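Local coordinates for protein separin (Saccharomyces cerevisiae, PDB 5U1T) that cleaves the MCD1/SCC1 subunit of cohesin as a caspase-like cysteine protease at anaphase onset, releasing sister chromatids for segregation, at residues 934-939 with 1036-1041. Residues are numbered along the deposited sequence; the frame is centred on the assembly and turned at random.
Sequences RVHNMW and NHELSK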
ATOM      1  N   ARG A 934      10.418  15.754 -28.744  1.00 60.19           N
ATOM      2  CA  ARG A 934      11.298  16.103 -29.850  1.00 62.05           C
ATOM      3  C   ARG A 934      10.519  16.858 -30.918  1.00 61.05           C
ATOM      4  O   ARG A 934      10.940  17.924 -31.364  1.00 59.46           O
ATOM      5  CB  ARG A 934      11.944  14.844 -30.426  1.00 59.27           C
ATOM      6  CG  ARG A 934      12.776  15.074 -31.661  1.00 59.20           C
ATOM      7  CD  ARG A 934      13.623  13.859 -31.955  1.00 55.48           C
ATOM      8  NE  ARG A 934      14.527  13.617 -30.844  1.00 67.14           N
ATOM      9  CZ  ARG A 934      14.929  12.410 -30.453  1.00 70.27           C
ATOM     10  NH1 ARG A 934      15.752  12.279 -29.413  1.00 66.16           N
ATOM     11  NH2 ARG A 934      14.503  11.331 -31.105  1.00 73.63           N
ATOM     12  N   VAL A 935       9.369  16.298 -31.297  1.00 59.39           N
ATOM     13  CA  VAL A 935       8.426  16.945 -32.202  1.00 60.29           C
ATOM     14  C   VAL A 935       8.173  18.386 -31.802  1.00 60.55           C
ATOM     15  O   VAL A 935       8.373  19.280 -32.602  1.00 60.83           O
ATOM     16  CB  VAL A 935       7.079  16.195 -32.263  1.00 55.75           C
ATOM     17  CG1 VAL A 935       6.003  17.082 -32.866  1.00 58.96           C
ATOM     18  CG2 VAL A 935       7.226  14.908 -33.058  1.00 56.10           C
ATOM     19  N   HIS A 936       7.757  18.623 -30.567  1.00 59.75           N
ATOM     20  CA  HIS A 936       7.500  19.993 -30.129  1.00 62.96           C
ATOM     21  C   HIS A 936       8.770  20.853 -30.130  1.00 58.44           C
ATOM     22  O   HIS A 936       8.734  22.030 -30.480  1.00 64.26           O
ATOM     23  CB  HIS A 936       6.845  20.004 -28.743  1.00 59.47           C
ATOM     24  CG  HIS A 936       5.493  19.359 -28.719  1.00 64.96           C
ATOM     25  ND1 HIS A 936       4.343  20.025 -29.085  1.00 64.40           N
ATOM     26  CD2 HIS A 936       5.111  18.099 -28.397  1.00 61.83           C
ATOM     27  CE1 HIS A 936       3.310  19.209 -28.975  1.00 65.87           C
ATOM     28  NE2 HIS A 936       3.750  18.031 -28.570  1.00 66.27           N
ATOM     29  N   ASN A 937       9.897  20.267 -29.768  1.00 58.58           N
ATOM     30  CA  ASN A 937      11.136  21.020 -29.767  1.00 60.84           C
ATOM     31  C   ASN A 937      11.562  21.365 -31.185  1.00 61.62           C
ATOM     32  O   ASN A 937      12.100  22.444 -31.454  1.00 56.88           O
ATOM     33  CB  ASN A 937      12.239  20.235 -29.066  1.00 65.42           C
ATOM     34  CG  ASN A 937      12.135  20.310 -27.571  1.00 62.19           C
ATOM     35  OD1 ASN A 937      11.631  21.292 -27.027  1.00 61.66           O
ATOM     36  ND2 ASN A 937      12.615  19.275 -26.892  1.00 56.26           N
ATOM     37  N   MET A 938      11.326  20.414 -32.077  1.00 58.32           N
ATOM     38  CA  MET A 938      11.630  20.564 -33.477  1.00 56.02           C
ATOM     39  C   MET A 938      10.744  21.672 -34.066  1.00 64.32           C
ATOM     40  O   MET A 938      11.210  22.542 -34.802  1.00 65.62           O
ATOM     41  CB  MET A 938      11.417  19.231 -34.181  1.00 64.99           C
ATOM     42  CG  MET A 938      11.694  19.215 -35.662  1.00 67.97           C
ATOM     43  SD  MET A 938      11.639  17.492 -36.247  1.00 89.78           S
ATOM     44  CE  MET A 938      11.806  17.655 -38.048  1.00 73.18           C
ATOM     45  N   TRP A 939       9.465  21.655 -33.702  1.00 62.85           N
ATOM     46  CA  TRP A 939       8.545  22.697 -34.114  1.00 63.27           C
ATOM     47  C   TRP A 939       8.953  24.101 -33.619  1.00 66.04           C
ATOM     48  O   TRP A 939       9.037  25.017 -34.425  1.00 67.60           O
ATOM     49  CB  TRP A 939       7.118  22.385 -33.651  1.00 60.94           C
ATOM     50  CG  TRP A 939       6.210  23.442 -34.107  1.00 62.11           C
ATOM     51  CD1 TRP A 939       5.669  24.450 -33.362  1.00 71.12           C
ATOM     52  CD2 TRP A 939       5.798  23.670 -35.448  1.00 62.86           C
ATOM     53  NE1 TRP A 939       4.913  25.274 -34.158  1.00 70.20           N
ATOM     54  CE2 TRP A 939       4.983  24.816 -35.446  1.00 63.47           C
ATOM     55  CE3 TRP A 939       6.030  23.004 -36.653  1.00 64.41           C
ATOM     56  CZ2 TRP A 939       4.399  25.312 -36.597  1.00 71.31           C
ATOM     57  CZ3 TRP A 939       5.450  23.491 -37.797  1.00 70.63           C
ATOM     58  CH2 TRP A 939       4.641  24.639 -37.767  1.00 71.70           C
ATOM     59  N   ASN A1036      -5.532  12.209 -25.598  1.00 55.69           N
ATOM     60  CA  ASN A1036      -6.365  12.904 -26.555  1.00 53.41           C
ATOM     61  C   ASN A1036      -5.938  14.344 -26.813  1.00 58.25           C
ATOM     62  O   ASN A1036      -5.955  14.788 -27.960  1.00 59.22           O
ATOM     63  CB  ASN A1036      -7.822  12.883 -26.114  1.00 52.45           C
ATOM     64  CG  ASN A1036      -8.776  13.020 -27.291  1.00 58.95           C
ATOM     65  OD1 ASN A1036      -8.822  12.149 -28.168  1.00 53.48           O
ATOM     66  ND2 ASN A1036      -9.531  14.121 -27.322  1.00 56.07           N
ATOM     67  N   HIS A1037      -5.528  15.063 -25.776  1.00 49.58           N
ATOM     68  CA  HIS A1037      -5.152  16.452 -25.969  1.00 53.41           C
ATOM     69  C   HIS A1037      -3.860  16.575 -26.798  1.00 59.29           C
ATOM     70  O   HIS A1037      -3.653  17.564 -27.494  1.00 54.67           O
ATOM     71  CB  HIS A1037      -5.004  17.162 -24.627  1.00 52.46           C
ATOM     72  CG  HIS A1037      -4.463  18.554 -24.733  1.00 60.21           C
ATOM     73  ND1 HIS A1037      -5.256  19.640 -25.052  1.00 63.62           N
ATOM     74  CD2 HIS A1037      -3.208  19.038 -24.576  1.00 57.00           C
ATOM     75  CE1 HIS A1037      -4.509  20.730 -25.085  1.00 63.53           C
ATOM     76  NE2 HIS A1037      -3.265  20.393 -24.785  1.00 63.51           N
ATOM     77  N   GLU A1038      -3.001  15.561 -26.719  1.00 61.10           N
ATOM     78  CA  GLU A1038      -1.791  15.527 -27.526  1.00 61.61           C
ATOM     79  C   GLU A1038      -2.116  15.108 -28.964  1.00 62.54           C
ATOM     80  O   GLU A1038      -1.478  15.574 -29.916  1.00 61.57           O
ATOM     81  CB  GLU A1038      -0.749  14.578 -26.919  1.00 51.56           C
ATOM     82  CG  GLU A1038       0.587  14.570 -27.664  1.00 54.03           C
ATOM     83  CD  GLU A1038       1.265  15.944 -27.686  1.00 63.87           C
ATOM     84  OE1 GLU A1038       1.013  16.750 -26.765  1.00 64.78           O
ATOM     85  OE2 GLU A1038       2.044  16.233 -28.624  1.00 64.15           O
ATOM     86  N   LEU A1039      -3.098  14.219 -29.114  1.00 59.87           N
ATOM     87  CA  LEU A1039      -3.531  13.770 -30.430  1.00 59.39           C
ATOM     88  C   LEU A1039      -4.101  14.954 -31.179  1.00 58.21           C
ATOM     89  O   LEU A1039      -4.018  15.034 -32.383  1.00 63.30           O
ATOM     90  CB  LEU A1039      -4.571  12.651 -30.328  1.00 52.66           C
ATOM     91  CG  LEU A1039      -5.126  12.118 -31.650  1.00 55.08           C
ATOM     92  CD1 LEU A1039      -4.045  11.460 -32.498  1.00 56.33           C
ATOM     93  CD2 LEU A1039      -6.304  11.166 -31.424  1.00 56.38           C
ATOM     94  N   SER A1040      -4.667  15.883 -30.430  1.00 61.17           N
ATOM     95  CA  SER A1040      -5.250  17.085 -30.968  1.00 57.83           C
ATOM     96  C   SER A1040      -4.172  18.025 -31.523  1.00 60.41           C
ATOM     97  O   SER A1040      -4.254  18.486 -32.678  1.00 66.82           O
ATOM     98  CB  SER A1040      -6.073  17.754 -29.873  1.00 56.86           C
ATOM     99  OG  SER A1040      -6.353  19.105 -30.161  1.00 72.02           O
ATOM    100  N   LYS A1041      -3.161  18.290 -30.703  1.00 57.07           N
ATOM    101  CA  LYS A1041      -2.042  19.142 -31.063  1.00 56.35           C
ATOM    102  C   LYS A1041      -1.178  18.553 -32.177  1.00 57.38           C
ATOM    103  O   LYS A1041      -0.688  19.279 -33.031  1.00 58.22           O
ATOM    104  CB  LYS A1041      -1.186  19.410 -29.831  1.00 55.24           C
ATOM    105  CG  LYS A1041      -1.930  20.162 -28.756  1.00 58.29           C
ATOM    106  CD  LYS A1041      -0.982  20.773 -27.749  1.00 63.41           C
ATOM    107  CE  LYS A1041       0.118  19.792 -27.367  1.00 65.87           C
ATOM    108  NZ  LYS A1041       1.347  20.507 -26.870  1.00 75.87           N
TER
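Glu-1038, in the first turn of helix 1036-1054, receives a hydrogen bond from His-936 of helix 927-946: a His-carboxylate pair bridging two helices. The helix starts just before it, where Asp-1035 OD2 accepts a hydrogen bond from the backbone N of Glu-1038. With CG anti to the backbone N (chi1 -176°) and a bend at chi2, the glutamate chain turns its carboxylate to meet the histidine coming from the opposite direction. His-936 NE2 donates to Glu-1038 OE2 at 2.5 Å, with an N-H...O angle of 158°. The carboxylate meets the imidazole at its edge, its own plane turned 73° from that of the ring. Replacing His-936 by alanine is likely to leave Glu-1038 OE2 without its donor and open a gap between the two helices. Beside this polar link, Val-935 and Trp-939 reach Leu-1045 further along helix 1036-1054. One turn on from the glutamate, Lys-1041 comes across the histidine side chain at about a right angle; its NZ also makes a long salt bridge, 3.8 Å, to Glu-1038 OE1. The lysine's own approach to the ring is oblique, NZ lying 3.2 Å from CE1 of His-936.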